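Local coordinates for protein putative oxidoreductase molybdopterin-binding subunit (Sulfolobus tokodaii, PDB 4ZOH) that probably serves as the molybdopterin-binding subunit of an oxidoreductase related to aldehyde oxidase and xanthine dehydrogenase, carrying a pterin cytosine dinucleotide cofactor near molybdenum, at residues R303-Y309 with S410-I414. Residues are numbered along the deposited sequence; the frame is centred on the assembly and turned at random.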
ATOM      1  N   ARG A 303     -11.555  32.670 -30.158  1.00 25.56           N
ATOM      2  CA  ARG A 303     -12.969  32.874 -30.044  1.00 27.47           C
ATOM      3  C   ARG A 303     -13.358  33.871 -28.924  1.00 29.70           C
ATOM      4  O   ARG A 303     -14.499  34.311 -28.863  1.00 32.26           O
ATOM      5  CB  ARG A 303     -13.714  31.550 -29.969  1.00 31.71           C
ATOM      6  CG  ARG A 303     -13.699  30.830 -28.628  1.00 34.48           C
ATOM      7  CD  ARG A 303     -13.805  29.313 -28.926  1.00 32.09           C
ATOM      8  NE  ARG A 303     -15.188  29.044 -29.286  1.00 30.15           N
ATOM      9  CZ  ARG A 303     -16.120  28.544 -28.485  1.00 32.10           C
ATOM     10  NH1 ARG A 303     -15.828  28.143 -27.236  1.00 35.48           N
ATOM     11  NH2 ARG A 303     -17.352  28.389 -28.959  1.00 34.25           N
ATOM     12  N   MET A 304     -12.424  34.214 -28.039  1.00 28.33           N
ATOM     13  CA  MET A 304     -12.774  35.078 -26.895  1.00 30.32           C
ATOM     14  C   MET A 304     -12.290  36.507 -27.084  1.00 28.33           C
ATOM     15  O   MET A 304     -12.638  37.358 -26.270  1.00 27.99           O
ATOM     16  CB  MET A 304     -12.249  34.541 -25.526  1.00 27.55           C
ATOM     17  CG  MET A 304     -12.773  33.156 -25.195  1.00 24.92           C
ATOM     18  SD  MET A 304     -14.542  32.999 -25.028  1.00 34.71           S
ATOM     19  CE  MET A 304     -14.704  34.076 -23.611  1.00 27.39           C
ATOM     20  N   LEU A 305     -11.449  36.740 -28.092  1.00 28.97           N
ATOM     21  CA  LEU A 305     -11.069  38.097 -28.570  1.00 32.11           C
ATOM     22  C   LEU A 305     -12.180  39.168 -28.648  1.00 30.22           C
ATOM     23  O   LEU A 305     -11.894  40.304 -28.428  1.00 29.73           O
ATOM     24  CB  LEU A 305     -10.433  38.017 -29.957  1.00 31.21           C
ATOM     25  CG  LEU A 305      -8.972  37.578 -29.998  1.00 33.23           C
ATOM     26  CD1 LEU A 305      -8.464  37.434 -31.433  1.00 34.01           C
ATOM     27  CD2 LEU A 305      -8.089  38.526 -29.240  1.00 33.01           C
ATOM     28  N   PRO A 306     -13.438  38.817 -28.980  1.00 30.73           N
ATOM     29  CA  PRO A 306     -14.368  39.952 -28.921  1.00 31.85           C
ATOM     30  C   PRO A 306     -14.733  40.405 -27.481  1.00 36.97           C
ATOM     31  O   PRO A 306     -15.353  41.476 -27.296  1.00 36.13           O
ATOM     32  CB  PRO A 306     -15.629  39.420 -29.648  1.00 32.36           C
ATOM     33  CG  PRO A 306     -15.198  38.197 -30.415  1.00 33.48           C
ATOM     34  CD  PRO A 306     -14.119  37.614 -29.505  1.00 32.93           C
ATOM     35  N   GLY A 307     -14.416  39.579 -26.479  1.00 33.62           N
ATOM     36  CA  GLY A 307     -14.656  39.930 -25.101  1.00 28.87           C
ATOM     37  C   GLY A 307     -16.124  40.253 -24.837  1.00 28.87           C
ATOM     38  O   GLY A 307     -17.036  39.609 -25.364  1.00 27.90           O
ATOM     39  N   ILE A 308     -16.349  41.280 -24.024  1.00 29.92           N
ATOM     40  CA  ILE A 308     -17.703  41.678 -23.604  1.00 30.91           C
ATOM     41  C   ILE A 308     -18.246  42.815 -24.491  1.00 30.81           C
ATOM     42  O   ILE A 308     -19.265  43.399 -24.142  1.00 34.68           O
ATOM     43  CB  ILE A 308     -17.707  42.157 -22.098  1.00 33.62           C
ATOM     44  CG1 ILE A 308     -16.701  43.316 -21.886  1.00 31.56           C
ATOM     45  CG2 ILE A 308     -17.427  40.984 -21.164  1.00 29.71           C
ATOM     46  CD1 ILE A 308     -17.244  44.424 -20.995  1.00 30.08           C
ATOM     47  N   TYR A 309     -17.558  43.113 -25.605  1.00 29.88           N
ATOM     48  CA  TYR A 309     -17.832  44.263 -26.473  1.00 32.21           C
ATOM     49  C   TYR A 309     -18.791  44.068 -27.682  1.00 36.50           C
ATOM     50  O   TYR A 309     -18.954  42.964 -28.248  1.00 34.37           O
ATOM     51  CB  TYR A 309     -16.526  44.882 -26.889  1.00 29.21           C
ATOM     52  CG  TYR A 309     -15.685  45.136 -25.679  1.00 29.43           C
ATOM     53  CD1 TYR A 309     -16.125  45.997 -24.670  1.00 30.55           C
ATOM     54  CD2 TYR A 309     -14.499  44.448 -25.472  1.00 30.75           C
ATOM     55  CE1 TYR A 309     -15.369  46.218 -23.547  1.00 27.56           C
ATOM     56  CE2 TYR A 309     -13.731  44.656 -24.349  1.00 28.94           C
ATOM     57  CZ  TYR A 309     -14.190  45.522 -23.366  1.00 30.43           C
ATOM     58  OH  TYR A 309     -13.433  45.782 -22.240  1.00 27.39           O
ATOM     59  N   SER A 410     -12.260  43.814 -17.879  1.00 24.22           N
ATOM     60  CA  SER A 410     -13.472  43.105 -17.772  1.00 26.56           C
ATOM     61  C   SER A 410     -13.294  41.786 -18.567  1.00 32.00           C
ATOM     62  O   SER A 410     -12.548  41.764 -19.554  1.00 32.49           O
ATOM     63  CB  SER A 410     -14.515  43.952 -18.388  1.00 27.36           C
ATOM     64  OG  SER A 410     -15.705  43.375 -18.004  1.00 35.06           O
ATOM     65  N   TYR A 411     -13.895  40.694 -18.107  1.00 27.15           N
ATOM     66  CA  TYR A 411     -13.647  39.443 -18.757  1.00 27.89           C
ATOM     67  C   TYR A 411     -14.977  38.778 -18.947  1.00 25.23           C
ATOM     68  O   TYR A 411     -15.960  39.061 -18.237  1.00 24.08           O
ATOM     69  CB  TYR A 411     -12.648  38.552 -17.923  1.00 25.09           C
ATOM     70  CG  TYR A 411     -13.299  37.910 -16.739  1.00 27.63           C
ATOM     71  CD1 TYR A 411     -13.945  36.688 -16.864  1.00 25.32           C
ATOM     72  CD2 TYR A 411     -13.366  38.599 -15.461  1.00 28.10           C
ATOM     73  CE1 TYR A 411     -14.620  36.114 -15.774  1.00 28.54           C
ATOM     74  CE2 TYR A 411     -14.000  38.014 -14.359  1.00 25.76           C
ATOM     75  CZ  TYR A 411     -14.609  36.784 -14.512  1.00 29.81           C
ATOM     76  OH  TYR A 411     -15.284  36.203 -13.468  1.00 30.68           O
ATOM     77  N   ILE A 412     -15.007  37.880 -19.919  1.00 23.58           N
ATOM     78  CA  ILE A 412     -16.077  36.874 -20.003  1.00 24.18           C
ATOM     79  C   ILE A 412     -15.342  35.545 -20.311  1.00 23.29           C
ATOM     80  O   ILE A 412     -14.181  35.607 -20.687  1.00 22.44           O
ATOM     81  CB  ILE A 412     -17.147  37.271 -21.032  1.00 22.79           C
ATOM     82  CG1 ILE A 412     -18.341  36.338 -20.905  1.00 22.39           C
ATOM     83  CG2 ILE A 412     -16.558  37.467 -22.439  1.00 25.65           C
ATOM     84  CD1 ILE A 412     -19.709  36.938 -21.140  1.00 20.66           C
ATOM     85  N   GLU A 413     -15.975  34.380 -20.106  1.00 21.08           N
ATOM     86  CA  GLU A 413     -15.229  33.178 -19.913  1.00 22.26           C
ATOM     87  C   GLU A 413     -16.132  32.028 -20.254  1.00 25.23           C
ATOM     88  O   GLU A 413     -17.357  32.211 -20.252  1.00 24.16           O
ATOM     89  CB  GLU A 413     -14.637  33.170 -18.452  1.00 22.34           C
ATOM     90  CG  GLU A 413     -14.475  31.870 -17.654  1.00 23.21           C
ATOM     91  CD  GLU A 413     -13.363  30.956 -18.168  1.00 25.89           C
ATOM     92  OE1 GLU A 413     -12.986  31.081 -19.400  1.00 26.36           O
ATOM     93  OE2 GLU A 413     -12.880  30.099 -17.352  1.00 22.41           O
ATOM     94  N   ILE A 414     -15.543  30.856 -20.586  1.00 25.08           N
ATOM     95  CA  ILE A 414     -16.339  29.665 -20.980  1.00 23.56           C
ATOM     96  C   ILE A 414     -16.018  28.536 -20.021  1.00 21.72           C
ATOM     97  O   ILE A 414     -14.878  28.300 -19.749  1.00 19.63           O
ATOM     98  CB  ILE A 414     -16.139  29.276 -22.482  1.00 25.30           C
ATOM     99  CG1 ILE A 414     -14.664  29.449 -22.905  1.00 27.57           C
ATOM    100  CG2 ILE A 414     -17.037  30.166 -23.362  1.00 25.20           C
ATOM    101  CD1 ILE A 414     -14.272  28.878 -24.292  1.00 26.32           C
TER
HETATM  102  O   HOH W   1     -13.865  41.423 -22.339  1.00 28.26           O
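M304 and I308 reach across to I412 and I414, a worked example of how a turn is packed on an extended segment by apolar branches. M304 can be followed outward from CB, which points toward 410-414. CG carries the chain on, and both later torsions, chi2 -62° and chi3 -64°, bend it. M304 SD thereby meets CG1 and CG2 of I414, lying 4.1 Å from CG2 of I414, while CE is carried toward I412. M304 CE ends 3.3 Å from O of I412 and 4.0 Å from I412 CG2. At the I414 end, the guanidinium of R303 has CD1 of I414 at its edge, near its plane, with NH1 3.4 Å from CD1.

A type I turn runs from M304 to G307, and G307 takes positive phi, 57°, a conformation that favours glycine. I308 then faces the strand again: its CG2 sits 3.7 Å from CB of I412, and its CD1 lies against OG of S410, a hydroxyl that is hydrogen-bonded to the carbonyl O of G569. One water bridges the backbones, accepting from I308 N at 3.0 Å and donating to S410 O at 3.1 Å.

Y411, in the strand, and E413, just past it, point away from 303-309, E413 in a salt bridge with R336 and its side chain about 7 Å from the pterin cofactor. The contact thus joins the C-terminal part of helix 288-304 and the turns leading to I308 to strand 405-412, outermost in its sheet within this chain, and the residues just past it, linking the two cofactor-binding family regions. Its chemistry is mainly van der Waals, with one water joining an N-H and a carbonyl that do not meet directly.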